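Local atomic coordinates of integron cassette protein VCH_CASS2 (PDB entry 3GK6), a protein that probably binds cationic drug-like compounds as an effector-binding module, although its role in the cell is not established. Residues 44-47 with 48-51; 56-59 with 60-64; 66-69 with 70-73; 146-150 with 151-155. One frame throughout, in Å; residues are numbered along the deposited sequence. Where two conformers were deposited one is given.

In the fold
The four contacts follow one another along a single chain that folds as a six-stranded antiparallel barrel with helices packed on it. Contact 1 closes helix 41-45 and leads into helix 52-62, which holds most of contact 2; the centres of contacts 1 and 2 are about 19 Å apart. Contact 3 turns the chain from that helix toward strand 73-78, and contacts 2 and 3 pack directly together, centres about 13 Å apart. Contact 4, at the entry to strand 152-156, lies about 25 Å from the centres of both, on the other side of the chain's centre. Strands 73-78 and 152-156 are barrel neighbours, and the whole belongs to a probable effector-binding module.

Contact 1: 44-47 with 48-51; sequences EMNP and MTAK
Glu44 turns its carboxylate on the backbone N-H of Lys51 where the chain leaves helix 41-45. Glu44 OE2 accepts Lys51 N on its syn side at 2.8 Å, and the bond is nearly straight (164°). CG stands beside the backbone N (chi1 -62°) and the chain bends again at chi2, which returns the carboxylate to the loop although CB points away from it. The same carboxylate also takes the Ile52 N-H and a bond from Thr39 OG1; a negative group at the beginning of a helix would probably be stabilised there. Lys51 NZ, for its part, forms a salt bridge with Asp43.

Backbone and amide bonds shape the turn itself. Asn46 OD1 receives Met48 N at 2.9 Å, an Asx turn, while Asn46 O receives Thr49 N at 3.0 Å, a type I beta turn by its torsions; both donors lie well above the carbonyl planes. Pro47 suits the corner because its ring fixes phi and it has no N-H to satisfy. A further bond, Ala50 N to Asn46 O, is weak. Thr49 OG1, close to Asn46 CB, bonds back to Asp43 O.

Packing adds little: Ala50 CB touches Glu44 OE1 at 3.5 Å, alanine bringing only its methyl to the carboxylate. The turn thus links the end of helix 41-45, and through Thr39 the end of strand 18-39, to the first residues of helix 52-62.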
loop_
_atom_site.group_PDB
_atom_site.type_symbol
_atom_site.label_atom_id
_atom_site.label_comp_id
_atom_site.label_asym_id
_atom_site.label_seq_id
_atom_site.Cartn_x
_atom_site.Cartn_y
_atom_site.Cartn_z
ATOM N N GLU A 44 11.602 -0.210 9.214
ATOM C CA GLU A 44 10.500 0.737 9.347
ATOM C C GLU A 44 10.139 1.013 10.808
ATOM O O GLU A 44 9.668 2.090 11.138
ATOM C CB GLU A 44 9.269 0.281 8.535
ATOM C CG GLU A 44 9.539 0.193 7.041
ATOM C CD GLU A 44 10.056 1.496 6.453
ATOM O OE1 GLU A 44 9.396 2.535 6.640
ATOM O OE2 GLU A 44 11.117 1.482 5.789
HETATM N N MSE A 45 10.381 0.034 11.673
HETATM C CA MSE A 45 10.108 0.181 13.103
HETATM C C MSE A 45 11.080 1.147 13.777
HETATM O O MSE A 45 10.742 1.791 14.764
HETATM C CB MSE A 45 10.159 -1.179 13.802
HETATM C CG MSE A 45 9.049 -2.124 13.379
HETATM SE SE MSE A 45 7.291 -1.444 13.867
HETATM C CE MSE A 45 7.526 -1.386 15.803
ATOM N N ASN A 46 12.294 1.233 13.245
ATOM C CA ASN A 46 13.276 2.190 13.740
ATOM C C ASN A 46 13.059 3.530 13.038
ATOM O O ASN A 46 13.287 3.646 11.832
ATOM C CB ASN A 46 14.701 1.685 13.493
ATOM C CG ASN A 46 15.753 2.658 13.997
ATOM O OD1 ASN A 46 15.437 3.786 14.368
ATOM N ND2 ASN A 46 17.007 2.226 14.009
ATOM N N PRO A 47 12.618 4.550 13.791
ATOM C CA PRO A 47 12.284 5.861 13.217
ATOM C C PRO A 47 13.445 6.451 12.422
ATOM O O PRO A 47 13.227 7.166 11.443
ATOM C CB PRO A 47 12.020 6.729 14.455
ATOM C CG PRO A 47 11.662 5.763 15.526
ATOM C CD PRO A 47 12.476 4.539 15.259
HETATM N N MSE A 48 14.667 6.138 12.838
HETATM C CA MSE A 48 15.854 6.705 12.213
HETATM C C MSE A 48 16.255 6.013 10.902
HETATM O O MSE A 48 17.014 6.571 10.114
HETATM C CB MSE A 48 17.018 6.712 13.204
HETATM C CG MSE A 48 16.783 7.636 14.395
HETATM SE SE MSE A 48 16.232 9.457 13.886
HETATM C CE MSE A 48 17.855 9.965 12.883
ATOM N N THR A 49 15.745 4.811 10.664
ATOM C CA THR A 49 16.095 4.079 9.440
ATOM C C THR A 49 14.910 3.842 8.508
ATOM O O THR A 49 15.071 3.270 7.428
ATOM C CB THR A 49 16.741 2.716 9.747
ATOM O OG1 THR A 49 15.853 1.931 10.551
ATOM C CG2 THR A 49 18.081 2.896 10.470
ATOM N N ALA A 50 13.721 4.274 8.920
ATOM C CA ALA A 50 12.529 4.059 8.105
ATOM C C ALA A 50 12.639 4.760 6.755
ATOM O O ALA A 50 13.161 5.870 6.669
ATOM C CB ALA A 50 11.269 4.536 8.853
ATOM N N LYS A 51 12.114 4.114 5.710
ATOM C CA LYS A 51 12.189 4.632 4.348
ATOM C C LYS A 51 10.838 5.056 3.760
ATOM O O LYS A 51 10.785 5.807 2.774
ATOM C CB LYS A 51 12.803 3.571 3.428
ATOM C CG LYS A 51 14.172 3.051 3.881
ATOM C CD LYS A 51 14.764 2.128 2.812
ATOM C CE LYS A 51 15.917 1.287 3.349
ATOM N NZ LYS A 51 15.446 0.232 4.295
#

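Contact 2: 56-59 with 60-64; sequences WEKF and YLNAA
Phe59 and Ala63, one helical turn apart, form the tightly packed side of this contact near the end of helix 52-62. Ala63 CB makes a CH-pi contact over the Phe59 ring, 3.8 Å from its centroid and 18° off the normal. Trp56 CZ3 lies against the opposite face, which leaves the phenyl group held between a methyl and an indole. CG of Phe59 is anti to the backbone N (chi1 -177°), which sets the ring between Trp56 and Ala63. Alanine suits the place, as its methyl settles over the ring with Ala63 CB 3.7 Å from Phe59 CD1. Close contact continues at Tyr60, where Trp56 O lies over one face of the ring, 3.1 Å from Tyr60 CG.

Phe59 O takes two bonds, from opposite faces of its plane. Ala63 N donates to Phe59 O at 2.8 Å, i to i+4. Ala64 N donates to Phe59 O at 2.9 Å, i to i+5, a wider turn.

The outer side is looser. Glu57 OE2 meets the Tyr60 ring edge at 3.7 Å from CD2. Tyr60 OH makes a weak bond to a bound polyether, probably from the crystallisation liquor. Asn62 ND2 reaches Lys58 O in a weak bond only, and Lys58 NZ has a long, weak ion pair with Glu104. The buried faces rest on the barrel: Phe59 on Ala92 of strand 88-94, Ala63 on Phe35 of strand 18-39.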
loop_
_atom_site.group_PDB
_atom_site.type_symbol
_atom_site.label_atom_id
_atom_site.label_comp_id
_atom_site.label_asym_id
_atom_site.label_seq_id
_atom_site.Cartn_x
_atom_site.Cartn_y
_atom_site.Cartn_z
ATOM N N TRP A 56 7.150 8.660 0.468
ATOM C CA TRP A 56 5.976 9.501 0.236
ATOM C C TRP A 56 6.287 10.987 0.050
ATOM O O TRP A 56 5.639 11.655 -0.752
ATOM C CB TRP A 56 4.882 9.260 1.284
ATOM C CG TRP A 56 4.191 7.962 1.020
ATOM C CD1 TRP A 56 4.396 6.769 1.657
ATOM C CD2 TRP A 56 3.226 7.712 -0.003
ATOM N NE1 TRP A 56 3.598 5.794 1.102
ATOM C CE2 TRP A 56 2.868 6.349 0.082
ATOM C CE3 TRP A 56 2.614 8.516 -0.976
ATOM C CZ2 TRP A 56 1.929 5.766 -0.774
ATOM C CZ3 TRP A 56 1.679 7.930 -1.827
ATOM C CH2 TRP A 56 1.349 6.571 -1.711
ATOM N N GLU A 57 7.284 11.501 0.771
ATOM C CA GLU A 57 7.703 12.884 0.576
ATOM C C GLU A 57 8.203 13.096 -0.861
ATOM O O GLU A 57 7.889 14.104 -1.495
ATOM C CB GLU A 57 8.777 13.280 1.591
ATOM C CG GLU A 57 8.651 14.714 2.064
ATOM C CD GLU A 57 7.309 14.983 2.720
ATOM O OE1 GLU A 57 6.898 14.173 3.578
ATOM O OE2 GLU A 57 6.664 15.998 2.377
ATOM N N LYS A 58 8.955 12.134 -1.382
ATOM C CA LYS A 58 9.381 12.184 -2.779
ATOM C C LYS A 58 8.187 12.163 -3.739
ATOM O O LYS A 58 8.180 12.870 -4.747
ATOM C CB LYS A 58 10.311 11.025 -3.112
ATOM C CG LYS A 58 11.027 11.221 -4.441
ATOM C CD LYS A 58 11.305 9.921 -5.137
ATOM C CE LYS A 58 12.652 9.354 -4.776
ATOM N NZ LYS A 58 13.340 8.888 -6.027
ATOM N N PHE A 59 7.192 11.336 -3.430
ATOM C CA PHE A 59 5.969 11.263 -4.230
ATOM C C PHE A 59 5.234 12.609 -4.200
ATOM O O PHE A 59 4.838 13.132 -5.244
ATOM C CB PHE A 59 5.064 10.125 -3.732
ATOM C CG PHE A 59 3.804 9.942 -4.544
ATOM C CD1 PHE A 59 3.753 9.018 -5.570
ATOM C CD2 PHE A 59 2.671 10.688 -4.267
ATOM C CE1 PHE A 59 2.596 8.853 -6.322
ATOM C CE2 PHE A 59 1.519 10.528 -5.005
ATOM C CZ PHE A 59 1.479 9.603 -6.032
ATOM N N TYR A 60 5.069 13.180 -3.008
ATOM C CA TYR A 60 4.434 14.489 -2.899
ATOM C C TYR A 60 5.190 15.518 -3.742
ATOM O O TYR A 60 4.587 16.326 -4.449
ATOM C CB TYR A 60 4.378 14.963 -1.444
ATOM C CG TYR A 60 3.688 14.006 -0.500
ATOM C CD1 TYR A 60 2.636 13.202 -0.930
ATOM C CD2 TYR A 60 4.076 13.923 0.833
ATOM C CE1 TYR A 60 2.001 12.327 -0.056
ATOM C CE2 TYR A 60 3.448 13.059 1.712
ATOM C CZ TYR A 60 2.412 12.267 1.264
ATOM O OH TYR A 60 1.796 11.412 2.145
ATOM N N LEU A 61 6.515 15.467 -3.661
ATOM C CA LEU A 61 7.374 16.428 -4.343
ATOM C C LEU A 61 7.338 16.272 -5.862
ATOM O O LEU A 61 7.102 17.239 -6.586
ATOM C CB LEU A 61 8.815 16.286 -3.845
ATOM C CG LEU A 61 9.834 17.121 -4.622
ATOM C CD1 LEU A 61 9.449 18.582 -4.514
ATOM C CD2 LEU A 61 11.269 16.889 -4.137
ATOM N N ASN A 62 7.563 15.052 -6.338
ATOM C CA ASN A 62 7.792 14.807 -7.756
ATOM C C ASN A 62 6.572 14.343 -8.552
ATOM O O ASN A 62 6.478 14.604 -9.755
ATOM C CB ASN A 62 8.932 13.799 -7.929
ATOM C CG ASN A 62 10.266 14.335 -7.445
ATOM O OD1 ASN A 62 10.814 15.273 -8.018
ATOM N ND2 ASN A 62 10.800 13.733 -6.388
ATOM N N ALA A 63 5.642 13.665 -7.884
ATOM C CA ALA A 63 4.545 12.982 -8.567
ATOM C C ALA A 63 3.175 13.629 -8.374
ATOM O O ALA A 63 2.376 13.677 -9.300
ATOM C CB ALA A 63 4.492 11.517 -8.145
ATOM N N ALA A 64 2.895 14.111 -7.172
ATOM C CA ALA A 64 1.585 14.692 -6.898
ATOM C C ALA A 64 1.193 15.833 -7.851
ATOM O O ALA A 64 0.044 15.898 -8.285
ATOM C CB ALA A 64 1.475 15.133 -5.437
#

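Contact 3: 66-69 with 70-73; sequences KLTD and KSKV
Thr68 and Ser71 close a type I beta turn in the loop between helix 52-62 and strand 73-78. The turn's own bond runs from Ser71 N to Thr68 O at 3.2 Å, with the donor well above the carbonyl plane. The stronger-looking link is made by a side chain: Ser71 OG accepts the Thr68 N-H at 2.7 Å, and that bond is almost straight (166°). It can do so because OG sits beside Ser71's backbone N (chi1 -68°), folded back across the mouth of the turn. Serine suits the place, since its short hydroxyl reaches back to the N-H of the first residue of the turn. Thr68 OG1 adds a weak bond from Lys70 N, of the ST-turn kind. Asp69 and Lys70 fill the two corner positions, where exposed polar side chains can stand in solvent; Asp69 is poorly ordered.

Apolar atoms make the next layer. Leu67 turns its CB toward the serine, 3.6 Å from Ser71 OG, and sends CD1 onward to Val73 CG2 at 4.0 Å, the two side chains meeting at about a right angle. Leucine is long enough to span from the turn to the first residue of the strand.

Further out, Leu67 and Val73 both rest on Phe59 of helix 52-62, and Leu67 also touches Leu97 and Ser94. Ser71 OG shares a second hydrogen bond with Thr96 OG1. The exit from the turn is fixed on the end of strand 88-94 and the loop after it: Lys72 N donates to Asp95 OD1, and Lys72 O accepts from Ser94 OG.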
loop_
_atom_site.group_PDB
_atom_site.type_symbol
_atom_site.label_atom_id
_atom_site.label_comp_id
_atom_site.label_asym_id
_atom_site.label_seq_id
_atom_site.Cartn_x
_atom_site.Cartn_y
_atom_site.Cartn_z
ATOM N N LYS A 66 1.546 16.113 -10.779
ATOM C CA LYS A 66 1.185 15.556 -12.077
ATOM C C LYS A 66 -0.103 14.732 -12.054
ATOM O O LYS A 66 -0.529 14.215 -13.088
ATOM C CB LYS A 66 2.339 14.709 -12.618
ATOM C CG LYS A 66 3.557 15.527 -13.004
ATOM C CD LYS A 66 4.731 14.647 -13.384
ATOM C CE LYS A 66 5.931 15.488 -13.793
ATOM N NZ LYS A 66 6.295 16.492 -12.748
ATOM N N LEU A 67 -0.719 14.603 -10.881
ATOM C CA LEU A 67 -1.948 13.824 -10.750
ATOM C C LEU A 67 -3.171 14.602 -11.224
ATOM O O LEU A 67 -3.135 15.827 -11.338
ATOM C CB LEU A 67 -2.153 13.378 -9.299
ATOM C CG LEU A 67 -1.028 12.543 -8.693
ATOM C CD1 LEU A 67 -1.264 12.305 -7.197
ATOM C CD2 LEU A 67 -0.884 11.226 -9.442
ATOM N N THR A 68 -4.252 13.880 -11.501
ATOM C CA THR A 68 -5.520 14.503 -11.864
ATOM C C THR A 68 -6.537 14.233 -10.766
ATOM O O THR A 68 -6.228 13.554 -9.789
ATOM C CB THR A 68 -6.059 13.964 -13.200
ATOM O OG1 THR A 68 -6.338 12.564 -13.077
ATOM C CG2 THR A 68 -5.044 14.179 -14.309
ATOM N N ASP A 69 -7.747 14.760 -10.923
ATOM C CA ASP A 69 -8.786 14.579 -9.912
ATOM C C ASP A 69 -9.306 13.146 -9.885
ATOM O O ASP A 69 -9.906 12.713 -8.903
ATOM C CB ASP A 69 -9.940 15.560 -10.127
ATOM C CG ASP A 69 -9.710 16.892 -9.432
ATOM O OD1 ASP A 69 -8.771 16.983 -8.612
ATOM O OD2 ASP A 69 -10.473 17.846 -9.699
ATOM N N LYS A 70 -9.067 12.411 -10.962
ATOM C CA LYS A 70 -9.504 11.025 -11.037
ATOM C C LYS A 70 -8.362 10.054 -10.731
ATOM O O LYS A 70 -8.537 8.838 -10.813
ATOM C CB LYS A 70 -10.115 10.721 -12.409
ATOM C CG LYS A 70 -11.359 11.538 -12.720
ATOM C CD LYS A 70 -12.182 10.912 -13.836
ATOM C CE LYS A 70 -11.436 10.930 -15.160
ATOM N NZ LYS A 70 -12.317 10.538 -16.296
ATOM N N SER A 71 -7.193 10.593 -10.395
ATOM C CA SER A 71 -6.057 9.745 -10.061
ATOM C C SER A 71 -6.351 8.937 -8.800
ATOM O O SER A 71 -6.821 9.476 -7.807
ATOM C CB SER A 71 -4.789 10.581 -9.851
ATOM O OG SER A 71 -4.353 11.168 -11.063
ATOM N N LYS A 72 -6.077 7.640 -8.850
ATOM C CA LYS A 72 -6.119 6.823 -7.645
ATOM C C LYS A 72 -4.707 6.578 -7.145
ATOM O O LYS A 72 -3.805 6.247 -7.920
ATOM C CB LYS A 72 -6.830 5.502 -7.910
ATOM C CG LYS A 72 -8.294 5.696 -8.283
ATOM C CD LYS A 72 -9.033 4.378 -8.421
ATOM C CE LYS A 72 -10.503 4.629 -8.732
ATOM N NZ LYS A 72 -11.260 3.352 -8.822
ATOM N N VAL A 73 -4.524 6.731 -5.838
ATOM C CA VAL A 73 -3.197 6.636 -5.242
ATOM C C VAL A 73 -3.083 5.414 -4.339
ATOM O O VAL A 73 -3.999 5.108 -3.577
ATOM C CB VAL A 73 -2.847 7.921 -4.471
ATOM C CG1 VAL A 73 -1.469 7.802 -3.837
ATOM C CG2 VAL A 73 -2.899 9.121 -5.432
#

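Contact 4: 146-150 with 151-155; sequences HKRAY and TTDFE
Arg148 meets Asp153 with the edge of its guanidinium, at the point where the loop after helix 126-139 runs into strand 152-156 of the antiparallel barrel. Asp153 OD2 lies near the guanidinium plane and receives NH2 at 2.7 Å in a salt bridge; a water also sits at this edge, in plane. The two flat groups are turned 52° apart, and NH2 comes to the carboxylate from above its plane. CE1 of Tyr150 stands over the centre of one guanidinium face, 3.5 Å above its plane, while CB of Arg148 lies over the rim of one ring face. The bend at chi3 (65°) brings the guanidinium round to Asp153, and arginine suits the place because its flat cation offers an edge to the acid and a face to the ring. Tyr80 meets the Tyr150 ring edge-to-face.

Backbone angles matter as well: Tyr150 adopts a left-handed conformation, which helps turn the chain into the strand. Beside it Thr151 OG1 packs on Ala149 CB at 3.6 Å.

The buried Asp153 is also held from outside, OD1 by Ala168 N and OD2 by a weak bond from Tyr80 OH. Two residues on, Glu155 is buried among Tyr77, Tyr157 and Trp132, hydrogen-bonded to all three, which is consistent with a cation-binding pocket as in related effector-binding modules. The water at the guanidinium edge completes the turn: it accepts weakly from Arg148 NE, accepts Tyr150 N at 3.0 Å, and donates to Asp153 OD1 at 2.6 Å.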
loop_
_atom_site.group_PDB
_atom_site.type_symbol
_atom_site.label_atom_id
_atom_site.label_comp_id
_atom_site.label_asym_id
_atom_site.label_seq_id
_atom_site.Cartn_x
_atom_site.Cartn_y
_atom_site.Cartn_z
ATOM N N HIS A 146 -7.542 -17.607 6.449
ATOM C CA HIS A 146 -6.798 -17.331 5.226
ATOM C C HIS A 146 -5.293 -17.245 5.424
ATOM O O HIS A 146 -4.814 -16.937 6.512
ATOM C CB HIS A 146 -7.337 -16.062 4.562
ATOM C CG HIS A 146 -8.774 -16.172 4.162
ATOM N ND1 HIS A 146 -9.207 -17.052 3.193
ATOM C CD2 HIS A 146 -9.880 -15.539 4.620
ATOM C CE1 HIS A 146 -10.517 -16.946 3.062
ATOM N NE2 HIS A 146 -10.950 -16.037 3.918
ATOM N N LYS A 147 -4.559 -17.539 4.357
ATOM C CA LYS A 147 -3.107 -17.435 4.358
ATOM C C LYS A 147 -2.657 -16.402 3.336
ATOM O O LYS A 147 -3.196 -16.333 2.227
ATOM C CB LYS A 147 -2.472 -18.787 4.029
ATOM C CG LYS A 147 -2.890 -19.904 4.962
ATOM C CD LYS A 147 -2.504 -19.595 6.397
ATOM C CE LYS A 147 -3.076 -20.636 7.344
ATOM N NZ LYS A 147 -2.825 -22.020 6.853
ATOM N N ARG A 148 -1.661 -15.607 3.708
ATOM C CA ARG A 148 -1.163 -14.566 2.820
ATOM C C ARG A 148 -0.403 -15.137 1.636
ATOM O O ARG A 148 0.324 -16.125 1.761
ATOM C CB ARG A 148 -0.301 -13.571 3.588
ATOM C CG ARG A 148 -1.123 -12.689 4.490
ATOM C CD ARG A 148 -0.281 -11.644 5.138
ATOM N NE ARG A 148 0.276 -10.689 4.188
ATOM C CZ ARG A 148 1.163 -9.767 4.537
ATOM N NH1 ARG A 148 1.567 -9.708 5.796
ATOM N NH2 ARG A 148 1.643 -8.917 3.649
ATOM N N ALA A 149 -0.584 -14.511 0.481
ATOM C CA ALA A 149 0.067 -14.976 -0.735
ATOM C C ALA A 149 1.466 -14.374 -0.895
ATOM O O ALA A 149 2.310 -14.929 -1.604
ATOM C CB ALA A 149 -0.799 -14.656 -1.946
ATOM N N TYR A 150 1.704 -13.235 -0.240
ATOM C CA TYR A 150 2.977 -12.522 -0.369
ATOM C C TYR A 150 3.346 -12.330 -1.841
ATOM O O TYR A 150 4.479 -12.586 -2.266
ATOM C CB TYR A 150 4.103 -13.225 0.398
ATOM C CG TYR A 150 3.905 -13.213 1.898
ATOM C CD1 TYR A 150 4.033 -12.030 2.635
ATOM C CD2 TYR A 150 3.589 -14.375 2.582
ATOM C CE1 TYR A 150 3.846 -12.017 4.004
ATOM C CE2 TYR A 150 3.404 -14.369 3.950
ATOM C CZ TYR A 150 3.537 -13.191 4.655
ATOM O OH TYR A 150 3.353 -13.196 6.016
ATOM N N THR A 151 2.362 -11.869 -2.601
ATOM C CA THR A 151 2.532 -11.517 -3.997
ATOM C C THR A 151 2.548 -9.997 -4.087
ATOM O O THR A 151 3.609 -9.369 -4.063
ATOM C CB THR A 151 1.360 -12.046 -4.832
ATOM O OG1 THR A 151 0.145 -11.889 -4.085
ATOM C CG2 THR A 151 1.546 -13.519 -5.125
ATOM N N THR A 152 1.363 -9.417 -4.198
ATOM C CA THR A 152 1.210 -7.974 -4.083
ATOM C C THR A 152 0.029 -7.567 -3.200
ATOM O O THR A 152 -1.112 -7.954 -3.455
ATOM C CB THR A 152 1.106 -7.293 -5.452
ATOM O OG1 THR A 152 2.293 -7.583 -6.206
ATOM C CG2 THR A 152 0.986 -5.786 -5.271
ATOM N N ASP A 153 0.333 -6.798 -2.151
ATOM C CA ASP A 153 -0.664 -6.225 -1.260
ATOM C C ASP A 153 -0.692 -4.720 -1.509
ATOM O O ASP A 153 0.278 -4.157 -2.020
ATOM C CB ASP A 153 -0.267 -6.488 0.203
ATOM C CG ASP A 153 -0.025 -7.965 0.488
ATOM O OD1 ASP A 153 -0.860 -8.800 0.064
ATOM O OD2 ASP A 153 0.993 -8.289 1.144
ATOM N N PHE A 154 -1.772 -4.041 -1.131
ATOM C CA PHE A 154 -1.792 -2.602 -1.360
ATOM C C PHE A 154 -2.675 -1.796 -0.430
ATOM O O PHE A 154 -3.762 -2.233 -0.036
ATOM C CB PHE A 154 -2.108 -2.258 -2.829
ATOM C CG PHE A 154 -3.465 -2.743 -3.306
ATOM C CD1 PHE A 154 -4.586 -1.938 -3.195
ATOM C CD2 PHE A 154 -3.599 -3.994 -3.896
ATOM C CE1 PHE A 154 -5.832 -2.372 -3.658
ATOM C CE2 PHE A 154 -4.829 -4.437 -4.348
ATOM C CZ PHE A 154 -5.953 -3.631 -4.227
ATOM N N GLU A 155 -2.172 -0.612 -0.090
ATOM C CA GLU A 155 -2.971 0.434 0.512
ATOM C C GLU A 155 -3.622 1.173 -0.648
ATOM O O GLU A 155 -2.960 1.450 -1.638
ATOM C CB GLU A 155 -2.060 1.425 1.254
ATOM C CG GLU A 155 -1.322 0.809 2.416
ATOM C CD GLU A 155 -0.032 1.544 2.746
ATOM O OE1 GLU A 155 0.364 2.467 1.998
ATOM O OE2 GLU A 155 0.574 1.173 3.754
HETATM O O HOH W 1 -0.241 -11.223 0.877
HETATM O O HOH W 2 6.263 -10.960 -4.107
#